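Local structure of dihydrodipicolinate synthase (3E96) at residues 213-218 with 246-251; 54-59 with 262-267. The protein probably catalyses formation of 4-hydroxy-tetrahydrodipicolinate, as a lyase of the DapA family. All blocks are in the same frame, centred on the assembly; numbering follows the deposited sequence.

Contact 1. Residues 213-218 with 246-251; sequences SGLVNL and VPFEDL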
loop_
_atom_site.group_PDB
_atom_site.type_symbol
_atom_site.label_atom_id
_atom_site.label_comp_id
_atom_site.label_asym_id
_atom_site.label_seq_id
_atom_site.Cartn_x
_atom_site.Cartn_y
_atom_site.Cartn_z
ATOM N N SER B 213 -3.023 7.809 18.704
ATOM C CA SER B 213 -1.770 8.331 19.228
ATOM C C SER B 213 -0.640 7.319 19.193
ATOM O O SER B 213 -0.821 6.163 19.577
ATOM C CB SER B 213 -1.965 8.814 20.669
ATOM O OG SER B 213 -0.726 9.193 21.247
ATOM N N GLY B 214 0.516 7.766 18.710
ATOM C CA GLY B 214 1.697 6.922 18.677
ATOM C C GLY B 214 2.561 7.398 19.833
ATOM O O GLY B 214 3.430 6.687 20.336
ATOM N N LEU B 215 2.307 8.628 20.259
ATOM C CA LEU B 215 3.041 9.230 21.363
ATOM C C LEU B 215 2.899 8.411 22.650
ATOM O O LEU B 215 3.808 8.397 23.484
ATOM C CB LEU B 215 2.542 10.665 21.597
ATOM C CG LEU B 215 3.136 11.472 22.757
ATOM C CD1 LEU B 215 4.639 11.597 22.581
ATOM C CD2 LEU B 215 2.498 12.855 22.797
ATOM N N VAL B 216 1.773 7.719 22.810
ATOM C CA VAL B 216 1.551 6.917 24.014
ATOM C C VAL B 216 2.608 5.831 24.219
ATOM O O VAL B 216 2.758 5.318 25.328
ATOM C CB VAL B 216 0.156 6.245 24.018
ATOM C CG1 VAL B 216 -0.936 7.310 24.059
ATOM C CG2 VAL B 216 -0.002 5.358 22.798
ATOM N N ASN B 217 3.337 5.481 23.160
ATOM C CA ASN B 217 4.377 4.460 23.280
ATOM C C ASN B 217 5.506 4.885 24.209
ATOM O O ASN B 217 6.188 4.037 24.782
ATOM C CB ASN B 217 4.971 4.108 21.913
ATOM C CG ASN B 217 4.040 3.256 21.074
ATOM O OD1 ASN B 217 3.358 3.756 20.171
ATOM N ND2 ASN B 217 3.995 1.969 21.375
ATOM N N LEU B 218 5.717 6.192 24.347
ATOM C CA LEU B 218 6.776 6.683 25.219
ATOM C C LEU B 218 6.289 7.620 26.320
ATOM O O LEU B 218 6.808 7.582 27.435
ATOM C CB LEU B 218 7.868 7.394 24.406
ATOM C CG LEU B 218 7.476 8.564 23.494
ATOM C CD1 LEU B 218 8.686 9.463 23.265
ATOM C CD2 LEU B 218 6.934 8.025 22.165
ATOM N N VAL B 246 3.632 19.289 19.173
ATOM C CA VAL B 246 3.802 19.460 17.729
ATOM C C VAL B 246 5.187 19.168 17.136
ATOM O O VAL B 246 5.294 18.469 16.126
ATOM C CB VAL B 246 3.365 20.874 17.277
ATOM C CG1 VAL B 246 3.685 21.070 15.795
ATOM C CG2 VAL B 246 1.873 21.041 17.498
ATOM N N PRO B 247 6.260 19.696 17.743
ATOM C CA PRO B 247 7.596 19.435 17.195
ATOM C C PRO B 247 7.903 17.943 17.035
ATOM O O PRO B 247 8.540 17.532 16.064
ATOM C CB PRO B 247 8.519 20.120 18.201
ATOM C CG PRO B 247 7.685 21.276 18.678
ATOM C CD PRO B 247 6.331 20.630 18.882
ATOM N N PHE B 248 7.443 17.140 17.987
ATOM C CA PHE B 248 7.664 15.702 17.943
ATOM C C PHE B 248 6.909 15.100 16.762
ATOM O O PHE B 248 7.448 14.272 16.022
ATOM C CB PHE B 248 7.182 15.052 19.242
ATOM C CG PHE B 248 7.463 13.573 19.325
ATOM C CD1 PHE B 248 8.767 13.105 19.451
ATOM C CD2 PHE B 248 6.421 12.652 19.283
ATOM C CE1 PHE B 248 9.034 11.735 19.537
ATOM C CE2 PHE B 248 6.672 11.280 19.368
ATOM C CZ PHE B 248 7.982 10.823 19.495
ATOM N N GLU B 249 5.658 15.517 16.591
ATOM C CA GLU B 249 4.847 15.007 15.493
ATOM C C GLU B 249 5.406 15.443 14.141
ATOM O O GLU B 249 5.358 14.680 13.173
ATOM C CB GLU B 249 3.391 15.459 15.657
ATOM C CG GLU B 249 2.688 14.779 16.833
ATOM C CD GLU B 249 2.598 13.267 16.658
ATOM O OE1 GLU B 249 1.875 12.816 15.746
ATOM O OE2 GLU B 249 3.257 12.525 17.420
ATOM N N ASP B 250 5.949 16.657 14.069
ATOM C CA ASP B 250 6.524 17.123 12.812
ATOM C C ASP B 250 7.786 16.340 12.471
ATOM O O ASP B 250 8.055 16.065 11.302
ATOM C CB ASP B 250 6.838 18.621 12.868
ATOM C CG ASP B 250 5.590 19.473 12.816
ATOM O OD1 ASP B 250 4.569 19.004 12.266
ATOM O OD2 ASP B 250 5.630 20.619 13.310
ATOM N N LEU B 251 8.556 15.969 13.491
ATOM C CA LEU B 251 9.773 15.203 13.261
ATOM C C LEU B 251 9.407 13.808 12.747
ATOM O O LEU B 251 10.083 13.260 11.874
ATOM C CB LEU B 251 10.586 15.097 14.549
ATOM C CG LEU B 251 11.960 14.431 14.441
ATOM C CD1 LEU B 251 12.764 15.045 13.302
ATOM C CD2 LEU B 251 12.694 14.598 15.768
HETATM O O HOH W 1 1.134 10.566 18.523
#
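F248 reaches from helix 235-252 to L215, which opens the short 3-10 turn after strand 210-213, and to L218, just past the end of that turn. Its CB leaves the helix in the direction of the turn, and CG stands anti to the backbone N (chi1 -176°), which carries the ring outward across the gap. Beyond CG, the ring atoms divide between the two leucines. F248 CD2 lies 3.9 Å from L215 CD1, and F248 CE2 approaches that same methyl to 3.8 Å. At the far end of the ring, CZ of F248 is 4.0 Å from L218 CD2, with L218 CD1 only slightly farther away. Both leucines meet the ring obliquely, and the side chains of L218 and F248 run toward each other from opposite directions. All three residues are buried, and the atoms that meet here are carbons.

Beside it runs a polar link. Water 1 accepts from the backbone N of L215 at 2.9 Å and donates to E249 OE2 at 3.1 Å, joining the first residue of the 3-10 turn to the helix through solvent. The same carboxylate oxygen also forms a salt bridge with R252, one helical turn's span further on. Within the turn, S213 OG accepts from the N of V216 at 3.3 Å, an ST motif that ties the strand end to the turn. L296 of helix 287-299 packs on F248 as well. The arrangement belongs to the TIM barrel of this family: the loop leaving the eighth strand is packed against a helix that follows the barrel's last beta-alpha unit.

Contact 2. Residues 54-59 with 262-267; sequences GNTSEF and VVIKEA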
loop_
_atom_site.group_PDB
_atom_site.type_symbol
_atom_site.label_atom_id
_atom_site.label_comp_id
_atom_site.label_asym_id
_atom_site.label_seq_id
_atom_site.Cartn_x
_atom_site.Cartn_y
_atom_site.Cartn_z
ATOM N N GLY B 54 -1.767 -1.817 13.984
ATOM C CA GLY B 54 -2.078 -0.494 13.474
ATOM C C GLY B 54 -0.877 -0.104 12.633
ATOM O O GLY B 54 0.086 -0.866 12.543
ATOM N N ASN B 55 -0.893 1.065 12.010
ATOM C CA ASN B 55 0.253 1.426 11.192
ATOM C C ASN B 55 1.484 1.772 12.018
ATOM O O ASN B 55 2.606 1.584 11.559
ATOM C CB ASN B 55 -0.116 2.549 10.223
ATOM C CG ASN B 55 -0.657 2.008 8.905
ATOM O OD1 ASN B 55 -1.582 2.567 8.325
ATOM N ND2 ASN B 55 -0.069 0.908 8.426
ATOM N N THR B 56 1.276 2.246 13.244
ATOM C CA THR B 56 2.397 2.568 14.121
ATOM C C THR B 56 3.059 1.244 14.516
ATOM O O THR B 56 4.236 1.204 14.869
ATOM C CB THR B 56 1.926 3.286 15.401
ATOM O OG1 THR B 56 1.086 4.390 15.047
ATOM C CG2 THR B 56 3.126 3.816 16.189
ATOM N N SER B 57 2.281 0.165 14.439
ATOM C CA SER B 57 2.751 -1.183 14.767
ATOM C C SER B 57 3.505 -1.796 13.588
ATOM O O SER B 57 3.976 -2.934 13.673
ATOM C CB SER B 57 1.563 -2.100 15.082
ATOM O OG SER B 57 0.588 -1.443 15.869
ATOM N N GLU B 58 3.596 -1.044 12.491
ATOM C CA GLU B 58 4.251 -1.506 11.266
ATOM C C GLU B 58 3.574 -2.771 10.738
ATOM O O GLU B 58 4.219 -3.746 10.355
ATOM C CB GLU B 58 5.743 -1.737 11.504
ATOM C CG GLU B 58 6.512 -0.443 11.719
ATOM C CD GLU B 58 7.973 -0.675 12.034
ATOM O OE1 GLU B 58 8.773 -0.856 11.087
ATOM O OE2 GLU B 58 8.320 -0.689 13.241
ATOM N N PHE B 59 2.247 -2.721 10.718
ATOM C CA PHE B 59 1.408 -3.815 10.243
ATOM C C PHE B 59 1.869 -4.435 8.922
ATOM O O PHE B 59 1.987 -5.660 8.804
ATOM C CB PHE B 59 -0.027 -3.296 10.101
ATOM C CG PHE B 59 -0.966 -4.259 9.442
ATOM C CD1 PHE B 59 -1.287 -5.464 10.048
ATOM C CD2 PHE B 59 -1.561 -3.938 8.223
ATOM C CE1 PHE B 59 -2.190 -6.341 9.456
ATOM C CE2 PHE B 59 -2.464 -4.806 7.622
ATOM C CZ PHE B 59 -2.781 -6.012 8.241
ATOM N N VAL B 262 10.100 5.145 13.184
ATOM C CA VAL B 262 11.501 5.122 13.575
ATOM C C VAL B 262 11.839 6.224 14.587
ATOM O O VAL B 262 12.652 6.005 15.482
ATOM C CB VAL B 262 12.438 5.189 12.338
ATOM C CG1 VAL B 262 12.239 6.488 11.585
ATOM C CG2 VAL B 262 13.889 5.012 12.784
ATOM N N VAL B 263 11.211 7.393 14.464
ATOM C CA VAL B 263 11.456 8.478 15.423
ATOM C C VAL B 263 10.974 8.039 16.810
ATOM O O VAL B 263 11.637 8.290 17.824
ATOM C CB VAL B 263 10.717 9.782 15.022
ATOM C CG1 VAL B 263 10.734 10.780 16.184
ATOM C CG2 VAL B 263 11.389 10.401 13.802
ATOM N N ILE B 264 9.816 7.383 16.851
ATOM C CA ILE B 264 9.270 6.896 18.114
ATOM C C ILE B 264 10.224 5.881 18.755
ATOM O O ILE B 264 10.535 5.969 19.951
ATOM C CB ILE B 264 7.889 6.219 17.907
ATOM C CG1 ILE B 264 6.837 7.277 17.572
ATOM C CG2 ILE B 264 7.476 5.457 19.162
ATOM C CD1 ILE B 264 5.462 6.705 17.282
ATOM N N LYS B 265 10.694 4.926 17.959
ATOM C CA LYS B 265 11.594 3.898 18.473
ATOM C C LYS B 265 12.941 4.410 18.958
ATOM O O LYS B 265 13.441 3.963 19.994
ATOM C CB LYS B 265 11.792 2.794 17.428
ATOM C CG LYS B 265 10.551 1.913 17.255
ATOM C CD LYS B 265 10.810 0.685 16.390
ATOM C CE LYS B 265 9.577 -0.217 16.359
ATOM N NZ LYS B 265 9.711 -1.361 15.400
ATOM N N GLU B 266 13.540 5.343 18.231
ATOM C CA GLU B 266 14.832 5.859 18.667
ATOM C C GLU B 266 14.660 6.792 19.862
ATOM O O GLU B 266 15.558 6.914 20.695
ATOM C CB GLU B 266 15.558 6.537 17.505
ATOM C CG GLU B 266 15.979 5.521 16.448
ATOM C CD GLU B 266 17.105 5.991 15.554
ATOM O OE1 GLU B 266 17.868 6.895 15.964
ATOM O OE2 GLU B 266 17.240 5.435 14.443
ATOM N N ALA B 267 13.495 7.425 19.968
ATOM C CA ALA B 267 13.216 8.301 21.102
ATOM C C ALA B 267 13.025 7.424 22.348
ATOM O O ALA B 267 13.547 7.737 23.426
ATOM C CB ALA B 267 11.959 9.122 20.841
#
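Residues N55 to E58 form a type I beta turn, closed by the bond from E58 N to N55 O, and face helix 262-270 with T56 and I264 as the closest CA pair at 9.1 Å. The turn belongs to the loop after the second strand, 49-50, of the TIM barrel, and T56 is predicted to bind pyruvate. Two separate side-chain pairs span the gap. In the apolar one, T56 CG2 meets I264 CD1 at 3.9 Å, the two side chains crossing at about a right angle. The T56 methyl stands anti to the backbone N, while OG1 is turned to the other side, beside that N (chi1 -51°); the methyl, not the hydroxyl, therefore makes this contact.

The second pair is ionic and buried. E58 and K265 both point across the gap and extend beyond CG, meeting from opposite directions. Each has further partners: K265 NZ also donates to the carbonyl oxygens of T21 and V277, and E58 OE1 accepts from the N of R279. The ammonium group is thus gripped by three oxygens, which is likely to favour its charged form. Replacing E58 by an alanine would probably leave the buried K265 ammonium without its counter-charge and the N of R279 without its carboxylate acceptor. S57 OG accepts from the N of G54 at 3.0 Å, tying G54, just before the turn, to the turn's third residue. The salt bridge itself is short: K265 NZ donates to E58 OE2 at 2.7 Å, meeting that oxygen nearly along its C-O axis.

In the fold
The two contacts lie side by side, their centres about 10 Å apart, in one TIM barrel of eight parallel strands. Both segments of contact 1 fall between the two segments of contact 2 in the sequence: 54-59 follows the second strand, 213-218 the eighth, and then come helices 235-252 and 262-270 in succession. They touch directly: L251 O lies 3.7 Å from V263 CG2, and I264 CD1 is 3.7 Å from G214 O. Helix 262-270 thus packs against both loops and against helix 235-252. The side chain of L218 is about 8 Å from that of T56, placing contact 1 close to the predicted pyruvate site, whose predicted catalytic Y143 and K167 lie about 8 and 9 Å from T56, side chain to side chain.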